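Local atomic coordinates of digeranylgeranylglycerophospholipid reductase (PDB entry 4OPL), a protein that uses FAD to hydrogenate the geranylgeranyl chains of unsaturated archaeols, giving the saturated lipids of archaeal membranes. Residues I77-P82 with L203-D208; T122-I127 with R165-P170; V294-G299 with A343-L348. The protein carries 1 engineered substitution. All coordinates share one frame; numbering follows the deposited sequence.

Contact 1: residues I77-P82 with L203-D208. Engineered in segment 203-208: F207 (natural residue Ile).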
# COMPACT_ATOMS: atom_id res chain seq x y z
N ILE A 77 17.45 7.39 -0.34
CA ILE A 77 16.58 7.96 -1.37
C ILE A 77 16.94 9.41 -1.64
O ILE A 77 17.11 10.20 -0.71
CB ILE A 77 15.09 7.87 -0.96
CG1 ILE A 77 14.65 6.42 -0.83
CG2 ILE A 77 14.22 8.60 -1.97
CD1 ILE A 77 13.20 6.25 -0.44
N LYS A 78 17.07 9.77 -2.91
CA LYS A 78 17.30 11.16 -3.29
C LYS A 78 16.01 11.81 -3.79
O LYS A 78 15.40 11.35 -4.75
CB LYS A 78 18.40 11.26 -4.35
CG LYS A 78 19.79 10.90 -3.83
CD LYS A 78 20.85 11.15 -4.88
CE LYS A 78 22.25 10.91 -4.33
NZ LYS A 78 23.30 11.17 -5.35
N LEU A 79 15.60 12.89 -3.12
CA LEU A 79 14.39 13.61 -3.49
C LEU A 79 14.71 14.88 -4.27
O LEU A 79 15.45 15.74 -3.80
CB LEU A 79 13.58 13.96 -2.24
CG LEU A 79 13.18 12.81 -1.33
CD1 LEU A 79 12.45 13.33 -0.10
CD2 LEU A 79 12.31 11.81 -2.07
N TYR A 80 14.16 14.99 -5.48
CA TYR A 80 14.44 16.12 -6.35
C TYR A 80 13.30 17.12 -6.40
O TYR A 80 12.13 16.75 -6.41
CB TYR A 80 14.76 15.62 -7.77
CG TYR A 80 16.06 14.87 -7.89
CD1 TYR A 80 17.19 15.47 -8.42
CD2 TYR A 80 16.16 13.54 -7.48
CE1 TYR A 80 18.38 14.78 -8.53
CE2 TYR A 80 17.35 12.85 -7.59
CZ TYR A 80 18.45 13.47 -8.12
OH TYR A 80 19.64 12.78 -8.23
N SER A 81 13.65 18.41 -6.44
CA SER A 81 12.67 19.48 -6.55
C SER A 81 12.23 19.65 -8.00
O SER A 81 12.93 19.21 -8.92
CB SER A 81 13.26 20.79 -6.00
OG SER A 81 14.41 21.18 -6.73
N PRO A 82 11.07 20.28 -8.22
CA PRO A 82 10.56 20.57 -9.57
C PRO A 82 11.57 21.24 -10.50
O PRO A 82 11.62 20.89 -11.68
CB PRO A 82 9.37 21.50 -9.30
CG PRO A 82 8.86 21.03 -7.99
CD PRO A 82 10.06 20.59 -7.19
N LEU A 203 17.80 5.47 -4.42
CA LEU A 203 16.60 5.67 -5.20
C LEU A 203 16.40 7.15 -5.51
O LEU A 203 16.69 8.01 -4.68
CB LEU A 203 15.37 5.12 -4.46
CG LEU A 203 15.43 3.65 -4.06
CD1 LEU A 203 14.12 3.22 -3.42
CD2 LEU A 203 15.76 2.78 -5.26
N ARG A 204 15.91 7.45 -6.70
CA ARG A 204 15.64 8.83 -7.09
C ARG A 204 14.14 9.07 -7.20
O ARG A 204 13.44 8.35 -7.91
CB ARG A 204 16.33 9.17 -8.41
CG ARG A 204 17.81 8.83 -8.45
CD ARG A 204 18.39 9.19 -9.80
NE ARG A 204 19.74 8.66 -9.98
CZ ARG A 204 20.43 8.75 -11.11
NH1 ARG A 204 19.90 9.35 -12.16
NH2 ARG A 204 21.65 8.25 -11.19
N ILE A 205 13.65 10.09 -6.51
CA ILE A 205 12.24 10.45 -6.55
C ILE A 205 12.09 11.91 -6.97
O ILE A 205 12.62 12.81 -6.33
CB ILE A 205 11.55 10.23 -5.19
CG1 ILE A 205 11.49 8.73 -4.87
CG2 ILE A 205 10.16 10.83 -5.19
CD1 ILE A 205 10.84 8.43 -3.55
N PHE A 206 11.35 12.14 -8.05
CA PHE A 206 11.24 13.47 -8.64
C PHE A 206 9.87 14.10 -8.42
O PHE A 206 8.85 13.55 -8.84
CB PHE A 206 11.56 13.41 -10.13
CG PHE A 206 12.88 12.77 -10.45
CD1 PHE A 206 14.04 13.53 -10.51
CD2 PHE A 206 12.97 11.41 -10.71
CE1 PHE A 206 15.25 12.95 -10.80
CE2 PHE A 206 14.19 10.83 -11.00
CZ PHE A 206 15.33 11.60 -11.05
N PHE A 207 9.86 15.25 -7.76
CA PHE A 207 8.63 15.99 -7.48
C PHE A 207 8.35 16.98 -8.61
O PHE A 207 9.19 17.80 -8.94
CB PHE A 207 8.74 16.74 -6.15
CG PHE A 207 8.69 15.86 -4.93
CD1 PHE A 207 7.75 16.08 -3.94
CD2 PHE A 207 9.60 14.82 -4.77
CE1 PHE A 207 7.71 15.27 -2.81
CE2 PHE A 207 9.56 14.02 -3.65
CZ PHE A 207 8.61 14.24 -2.67
N ASP A 208 7.15 16.89 -9.18
CA ASP A 208 6.74 17.82 -10.23
C ASP A 208 5.24 17.68 -10.50
O ASP A 208 4.77 16.62 -10.92
CB ASP A 208 7.53 17.57 -11.52
CG ASP A 208 7.64 18.80 -12.39
OD1 ASP A 208 6.70 19.63 -12.37
OD2 ASP A 208 8.67 18.96 -13.08

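Contact 2: residues T122-I127 with R165-P170. With FDA (dihydroflavine-adenine dinucleotide), chain B.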
# COMPACT_ATOMS: atom_id res chain seq x y z
N THR A 122 -9.35 -19.24 -9.51
CA THR A 122 -10.00 -17.95 -9.36
C THR A 122 -11.24 -18.03 -8.48
O THR A 122 -12.15 -18.81 -8.74
CB THR A 122 -10.41 -17.37 -10.73
OG1 THR A 122 -9.25 -17.26 -11.56
CG2 THR A 122 -11.03 -15.99 -10.56
N ALA A 123 -11.28 -17.21 -7.43
CA ALA A 123 -12.46 -17.12 -6.58
C ALA A 123 -13.56 -16.36 -7.31
O ALA A 123 -13.47 -15.14 -7.48
CB ALA A 123 -12.12 -16.44 -5.26
N MET A 124 -14.58 -17.08 -7.74
CA MET A 124 -15.67 -16.49 -8.52
C MET A 124 -16.80 -15.99 -7.63
O MET A 124 -16.95 -14.79 -7.42
CB MET A 124 -16.21 -17.50 -9.53
CG MET A 124 -15.21 -17.90 -10.60
SD MET A 124 -14.64 -16.50 -11.58
CE MET A 124 -16.20 -15.90 -12.24
N LYS A 125 -17.58 -16.92 -7.10
CA LYS A 125 -18.75 -16.57 -6.29
C LYS A 125 -18.49 -16.73 -4.79
O LYS A 125 -18.05 -17.79 -4.35
CB LYS A 125 -19.95 -17.42 -6.70
CG LYS A 125 -21.13 -17.33 -5.75
CD LYS A 125 -22.23 -18.30 -6.13
CE LYS A 125 -23.31 -18.37 -5.06
NZ LYS A 125 -23.92 -17.04 -4.80
N PRO A 126 -18.77 -15.67 -4.02
CA PRO A 126 -18.69 -15.72 -2.56
C PRO A 126 -19.83 -16.53 -1.94
O PRO A 126 -20.98 -16.38 -2.36
CB PRO A 126 -18.79 -14.24 -2.15
CG PRO A 126 -18.50 -13.46 -3.39
CD PRO A 126 -19.02 -14.30 -4.51
N ILE A 127 -19.51 -17.36 -0.96
CA ILE A 127 -20.53 -18.10 -0.23
C ILE A 127 -21.01 -17.28 0.95
O ILE A 127 -20.33 -17.19 1.98
CB ILE A 127 -20.02 -19.46 0.26
CG1 ILE A 127 -19.45 -20.27 -0.90
CG2 ILE A 127 -21.13 -20.22 0.96
CD1 ILE A 127 -18.77 -21.55 -0.46
N ARG A 165 -14.54 -9.20 -2.58
CA ARG A 165 -15.33 -8.47 -1.59
C ARG A 165 -16.31 -7.50 -2.25
O ARG A 165 -17.23 -7.00 -1.60
CB ARG A 165 -14.42 -7.71 -0.62
CG ARG A 165 -13.72 -6.51 -1.23
CD ARG A 165 -12.86 -5.82 -0.19
NE ARG A 165 -12.26 -4.59 -0.69
CZ ARG A 165 -12.81 -3.39 -0.55
NH1 ARG A 165 -13.97 -3.26 0.08
NH2 ARG A 165 -12.19 -2.32 -1.04
N SER A 166 -16.13 -7.24 -3.54
CA SER A 166 -17.04 -6.37 -4.28
C SER A 166 -18.27 -7.14 -4.76
O SER A 166 -19.20 -6.55 -5.31
CB SER A 166 -16.33 -5.73 -5.47
OG SER A 166 -15.77 -6.71 -6.33
N LYS A 167 -18.27 -8.45 -4.56
CA LYS A 167 -19.39 -9.29 -4.95
C LYS A 167 -20.27 -9.61 -3.75
O LYS A 167 -21.31 -10.28 -3.88
CB LYS A 167 -18.90 -10.58 -5.61
CG LYS A 167 -18.10 -10.36 -6.88
CD LYS A 167 -17.71 -11.67 -7.54
CE LYS A 167 -16.89 -11.44 -8.80
NZ LYS A 167 -16.55 -12.71 -9.50
N LEU A 168 -19.85 -9.15 -2.58
CA LEU A 168 -20.62 -9.31 -1.35
C LEU A 168 -21.72 -8.26 -1.25
O LEU A 168 -21.62 -7.21 -1.90
CB LEU A 168 -19.69 -9.23 -0.13
CG LEU A 168 -18.74 -10.41 0.07
CD1 LEU A 168 -17.82 -10.15 1.24
CD2 LEU A 168 -19.53 -11.69 0.29
N PRO A 169 -22.77 -8.53 -0.46
CA PRO A 169 -23.87 -7.57 -0.27
C PRO A 169 -23.39 -6.19 0.19
O PRO A 169 -22.46 -6.10 0.99
CB PRO A 169 -24.72 -8.23 0.82
CG PRO A 169 -24.50 -9.68 0.62
CD PRO A 169 -23.06 -9.82 0.19
N PRO A 170 -24.02 -5.12 -0.33
CA PRO A 170 -23.63 -3.73 -0.06
C PRO A 170 -23.89 -3.29 1.38
O PRO A 170 -23.34 -2.27 1.81
CB PRO A 170 -24.51 -2.93 -1.03
CG PRO A 170 -25.69 -3.80 -1.26
CD PRO A 170 -25.17 -5.20 -1.24
PA FDA B . -1.50 -7.87 -5.48
O1A FDA B . -2.24 -7.19 -6.56
O2A FDA B . -0.05 -8.24 -5.82
O5B FDA B . -2.36 -9.12 -5.03
C5B FDA B . -3.41 -9.63 -5.88
C4B FDA B . -3.17 -11.08 -6.20
O4B FDA B . -4.40 -11.83 -6.04
C3B FDA B . -2.70 -11.36 -7.63
O3B FDA B . -1.77 -12.44 -7.66
C2B FDA B . -4.00 -11.70 -8.35
O2B FDA B . -3.78 -12.55 -9.47
C1B FDA B . -4.75 -12.45 -7.25
N9A FDA B . -6.21 -12.42 -7.39
C8A FDA B . -6.98 -11.35 -7.74
N7A FDA B . -8.27 -11.62 -7.79
C5A FDA B . -8.34 -12.96 -7.46
C6A FDA B . -9.42 -13.85 -7.33
N6A FDA B . -10.70 -13.50 -7.53
N1A FDA B . -9.15 -15.13 -6.98
C2A FDA B . -7.88 -15.48 -6.78
N3A FDA B . -6.78 -14.73 -6.87
C4A FDA B . -7.08 -13.47 -7.21
N1 FDA B . 4.75 -0.84 -3.17
C2 FDA B . 5.86 -0.62 -2.41
O2 FDA B . 5.86 -0.80 -1.19
N3 FDA B . 6.98 -0.21 -3.08
C4 FDA B . 7.04 0.29 -4.36
O4 FDA B . 8.11 0.67 -4.83
C4X FDA B . 5.78 0.28 -5.02
N5 FDA B . 5.66 0.83 -6.26
C5X FDA B . 4.54 0.59 -7.03
C6 FDA B . 4.51 0.90 -8.39
C7 FDA B . 3.38 0.65 -9.16
C7M FDA B . 3.40 0.99 -10.63
C8 FDA B . 2.24 0.09 -8.57
C8M FDA B . 1.00 -0.20 -9.37
C9 FDA B . 2.27 -0.22 -7.21
C9A FDA B . 3.40 0.02 -6.44
N10 FDA B . 3.45 -0.29 -5.07
C10 FDA B . 4.67 -0.28 -4.42
C1' FDA B . 2.29 -0.89 -4.39
C2' FDA B . 2.38 -2.42 -4.39
O2' FDA B . 2.62 -2.89 -5.72
C3' FDA B . 1.08 -3.01 -3.86
O3' FDA B . 0.51 -2.12 -2.91
C4' FDA B . 1.26 -4.38 -3.20
O4' FDA B . 1.68 -5.33 -4.19
C5' FDA B . 0.01 -4.87 -2.50
O5' FDA B . 0.09 -6.30 -2.32
P FDA B . -1.14 -7.23 -2.67
O1P FDA B . -0.73 -8.65 -2.51
O2P FDA B . -2.41 -6.86 -1.88
O3P FDA B . -1.42 -6.92 -4.20

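Contact 3: residues V294-G299 with A343-L348. With FDA (dihydroflavine-adenine dinucleotide), chain B.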
# COMPACT_ATOMS: atom_id res chain seq x y z
N VAL A 294 -2.00 0.89 1.49
CA VAL A 294 -0.87 1.62 0.91
C VAL A 294 -0.67 2.99 1.56
O VAL A 294 -1.62 3.74 1.77
CB VAL A 294 -1.06 1.80 -0.61
CG1 VAL A 294 0.09 2.58 -1.21
CG2 VAL A 294 -1.19 0.45 -1.29
N ASN A 295 0.59 3.30 1.88
CA ASN A 295 0.98 4.61 2.39
C ASN A 295 0.53 5.71 1.43
O ASN A 295 0.99 5.77 0.29
CB ASN A 295 2.49 4.67 2.60
CG ASN A 295 2.96 5.95 3.27
OD1 ASN A 295 2.60 7.06 2.87
ND2 ASN A 295 3.77 5.81 4.31
N PRO A 296 -0.36 6.59 1.90
CA PRO A 296 -0.97 7.64 1.07
C PRO A 296 0.03 8.66 0.51
O PRO A 296 -0.31 9.37 -0.44
CB PRO A 296 -1.95 8.32 2.03
CG PRO A 296 -2.21 7.31 3.10
CD PRO A 296 -0.92 6.58 3.26
N VAL A 297 1.23 8.73 1.08
CA VAL A 297 2.19 9.76 0.67
C VAL A 297 3.14 9.29 -0.43
O VAL A 297 3.19 9.90 -1.50
CB VAL A 297 3.02 10.25 1.87
CG1 VAL A 297 4.14 11.16 1.41
CG2 VAL A 297 2.13 10.97 2.87
N HIS A 298 3.89 8.22 -0.18
CA HIS A 298 4.87 7.75 -1.15
C HIS A 298 4.38 6.55 -1.95
O HIS A 298 5.09 6.03 -2.81
CB HIS A 298 6.21 7.44 -0.47
CG HIS A 298 6.10 6.43 0.64
ND1 HIS A 298 5.82 5.10 0.42
CD2 HIS A 298 6.26 6.56 1.98
CE1 HIS A 298 5.81 4.46 1.57
NE2 HIS A 298 6.07 5.32 2.53
N GLY A 299 3.16 6.10 -1.66
CA GLY A 299 2.53 5.05 -2.43
C GLY A 299 3.13 3.67 -2.24
O GLY A 299 2.92 2.78 -3.06
N ALA A 343 -3.13 3.90 11.76
CA ALA A 343 -3.22 5.25 12.33
C ALA A 343 -2.32 6.21 11.57
O ALA A 343 -2.64 7.39 11.42
CB ALA A 343 -2.86 5.22 13.80
N LYS A 344 -1.19 5.70 11.09
CA LYS A 344 -0.26 6.50 10.30
C LYS A 344 -0.87 6.87 8.95
O LYS A 344 -0.72 8.00 8.48
CB LYS A 344 1.06 5.76 10.08
CG LYS A 344 2.07 6.54 9.26
CD LYS A 344 3.45 5.89 9.27
CE LYS A 344 3.50 4.65 8.40
NZ LYS A 344 4.89 4.14 8.26
N GLN A 345 -1.57 5.92 8.34
CA GLN A 345 -2.21 6.14 7.05
C GLN A 345 -3.24 7.26 7.11
O GLN A 345 -3.25 8.15 6.27
CB GLN A 345 -2.90 4.86 6.56
CG GLN A 345 -1.95 3.72 6.24
CD GLN A 345 -2.62 2.65 5.39
OE1 GLN A 345 -2.49 1.46 5.66
NE2 GLN A 345 -3.32 3.09 4.35
N ALA A 346 -4.10 7.20 8.12
CA ALA A 346 -5.16 8.20 8.30
C ALA A 346 -4.58 9.60 8.42
O ALA A 346 -5.13 10.56 7.88
CB ALA A 346 -5.98 7.87 9.53
N SER A 347 -3.46 9.72 9.12
CA SER A 347 -2.77 10.99 9.28
C SER A 347 -2.19 11.44 7.94
O SER A 347 -2.34 12.59 7.54
CB SER A 347 -1.67 10.89 10.34
OG SER A 347 -1.04 12.13 10.55
N LEU A 348 -1.54 10.51 7.24
CA LEU A 348 -0.94 10.79 5.95
C LEU A 348 -1.99 11.00 4.87
O LEU A 348 -1.73 11.66 3.86
CB LEU A 348 0.00 9.65 5.53
CG LEU A 348 1.23 9.44 6.42
CD1 LEU A 348 2.13 8.35 5.86
CD2 LEU A 348 2.00 10.74 6.58
PA FDA B . -1.50 -7.87 -5.48
O1A FDA B . -2.24 -7.19 -6.56
O2A FDA B . -0.05 -8.24 -5.82
O5B FDA B . -2.36 -9.12 -5.03
C5B FDA B . -3.41 -9.63 -5.88
C4B FDA B . -3.17 -11.08 -6.20
O4B FDA B . -4.40 -11.83 -6.04
C3B FDA B . -2.70 -11.36 -7.63
O3B FDA B . -1.77 -12.44 -7.66
C2B FDA B . -4.00 -11.70 -8.35
O2B FDA B . -3.78 -12.55 -9.47
C1B FDA B . -4.75 -12.45 -7.25
N9A FDA B . -6.21 -12.42 -7.39
C8A FDA B . -6.98 -11.35 -7.74
N7A FDA B . -8.27 -11.62 -7.79
C5A FDA B . -8.34 -12.96 -7.46
C6A FDA B . -9.42 -13.85 -7.33
N6A FDA B . -10.70 -13.50 -7.53
N1A FDA B . -9.15 -15.13 -6.98
C2A FDA B . -7.88 -15.48 -6.78
N3A FDA B . -6.78 -14.73 -6.87
C4A FDA B . -7.08 -13.47 -7.21
N1 FDA B . 4.75 -0.84 -3.17
C2 FDA B . 5.86 -0.62 -2.41
O2 FDA B . 5.86 -0.80 -1.19
N3 FDA B . 6.98 -0.21 -3.08
C4 FDA B . 7.04 0.29 -4.36
O4 FDA B . 8.11 0.67 -4.83
C4X FDA B . 5.78 0.28 -5.02
N5 FDA B . 5.66 0.83 -6.26
C5X FDA B . 4.54 0.59 -7.03
C6 FDA B . 4.51 0.90 -8.39
C7 FDA B . 3.38 0.65 -9.16
C7M FDA B . 3.40 0.99 -10.63
C8 FDA B . 2.24 0.09 -8.57
C8M FDA B . 1.00 -0.20 -9.37
C9 FDA B . 2.27 -0.22 -7.21
C9A FDA B . 3.40 0.02 -6.44
N10 FDA B . 3.45 -0.29 -5.07
C10 FDA B . 4.67 -0.28 -4.42
C1' FDA B . 2.29 -0.89 -4.39
C2' FDA B . 2.38 -2.42 -4.39
O2' FDA B . 2.62 -2.89 -5.72
C3' FDA B . 1.08 -3.01 -3.86
O3' FDA B . 0.51 -2.12 -2.91
C4' FDA B . 1.26 -4.38 -3.20
O4' FDA B . 1.68 -5.33 -4.19
C5' FDA B . 0.01 -4.87 -2.50
O5' FDA B . 0.09 -6.30 -2.32
P FDA B . -1.14 -7.23 -2.67
O1P FDA B . -0.73 -8.65 -2.51
O2P FDA B . -2.41 -6.86 -1.88
O3P FDA B . -1.42 -6.92 -4.20

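Contact 1: residues I77-P82 with L203-D208
Y80 and F206 both carry CG anti to their carbonyl carbons (chi1 -69° and -54°); their paired positions on neighbouring parallel strands put both rings on the face of the sheet that also carries K78 and R204, and the similar torsions then lean them in the same direction, side by side. They form an offset stack with ring centroids 4.6 Å apart and planes inclined by 28°. F206 CE1 lies over one face of the Y80 ring, displaced toward its rim, while the carbonyl O of I205 approaches that ring at its edge. R204 extends the apolar surface: its CB is 3.9 Å from Y80 CE2, and the extended chain carries CD past the phenol oxygen before the guanidinium is bonded through NH2 to the carbonyl of E198. Were Y80 an alanine, the F206 ring would probably lose the partner it stacks on and a gap would open beside the R204 aliphatic chain.

On the other face, I77, L79, L203 and I205 bring aliphatic side chains together. L79 and I205 lie side by side with L79 CD2 3.6 Å from I205 CB, and I77 CG2 meets I205 CD1 at 3.7 Å. The same L79 CD2 comes 3.9 Å from CE2 at the edge of the ring of F207, an engineered residue that replaces isoleucine.

Backbone evidence for the parallel pairing is direct. K78 gives its N-H to L203 O and accepts from I205 N (2.8 Å to K78 O); Y80 repeats the step, with Y80 N 2.8 Å from I205 O and F207 N bonded to Y80 O. The pair lies inside a larger mixed sheet: strand 87-97 runs antiparallel along the other edge of 70-80, strand 216-221 does so beside 202-206, and P82 packs on helix 360-368.

Contact 2: residues T122-I127 with R165-P170
A lysine ammonium gripping the backbone at a beta bulge is the striking feature here: K167 NZ donates to M124 O over 3.0 Å. M124 and K125 both face V137, a classic bulge. The nitrogen stands at 123° to the C=O, close to the usual acceptor angle, but 32° out of the carbonyl plane. K167 achieves this by staying extended beyond CG, which spans the distance from its loop to the strand.

The base of the same side chain packs on proline. K167 CB lies 3.7 Å from P126 CG, and the two side chains cross at about a right angle. P126 also uses its CB, 3.6 Å from L168 CD2, so one pyrrolidine ring meets both loop residues, the lysine at CG and the leucine at CB.

One residue before the bulge, A123 hydrogen-bonds the adenine of the cofactor through its backbone N and O. A123 N donates to FDA N1A at 3.0 Å, and FDA N6A donates back to A123 O at 3.2 Å, a paired pattern that uses the Watson-Crick edge of the base.

Strand 121-129 is an edge strand of a four-stranded mixed sheet and pairs antiparallel with 132-140. The loop that follows strand 153-156 lies against it, with L168 touching V133 of strand 132-140 and I284 of strand 284-286.

Contact 3: residues V294-G299 with A343-L348
L348, on helix 332-355, directs its side chain at an Asx turn begun by N295, in the loop that leads to helix 302-320. Three residues of the turn receive it differently. The branch CD1 comes against the N295 amide, 3.6 Å from CG, and the two side chains meet obliquely. V297 presents CG2 roughly perpendicular to the leucine, 3.7 Å from both L348 CB and CD2. P296 also lies at about a right angle, its CD 3.9 Å from L348 CB and its CG resting on the helix backbone near Q345 O.

The N295 amide has work on both ends. With CG anti to the backbone N (chi1 -173°), it lies over one face of the H298 ring and gives its ND2 to Y341 OH, so the amide touches two residues that bind the lipid, H298 and Y341. Q345 extends to the start of the loop, where its NE2 is bonded to the carbonyl of F292.

On the cofactor side, V294 CG2 approaches FDA O3' to 3.5 Å. The turn itself is closed by V297 N donating to N295 OD1, 2.8 Å away and in the carbonyl plane, with an N-H...O angle of 157°.

Contacts 2 and 3 both touch the cofactor, at different points along its length. Contact 2 binds the adenine end, whereas contact 3 reaches the ribityl chain and flavin; their centres are 27 Å apart and their nearest atoms about 11 Å. Contact 1 does not touch FDA, but the L203 side chain comes within about 7 Å of it and about 4 Å of that of the FAD-binding residue A51. Its I205 side chain is about 6 Å from that of H298 in contact 3, which is consistent with segment 203-208 lying near the lipid-binding region; the nearest atoms of the two contacts are about 6 Å apart. Contacts 1 and 2, centred 40 Å apart, lie on opposite sides of the chain's centre.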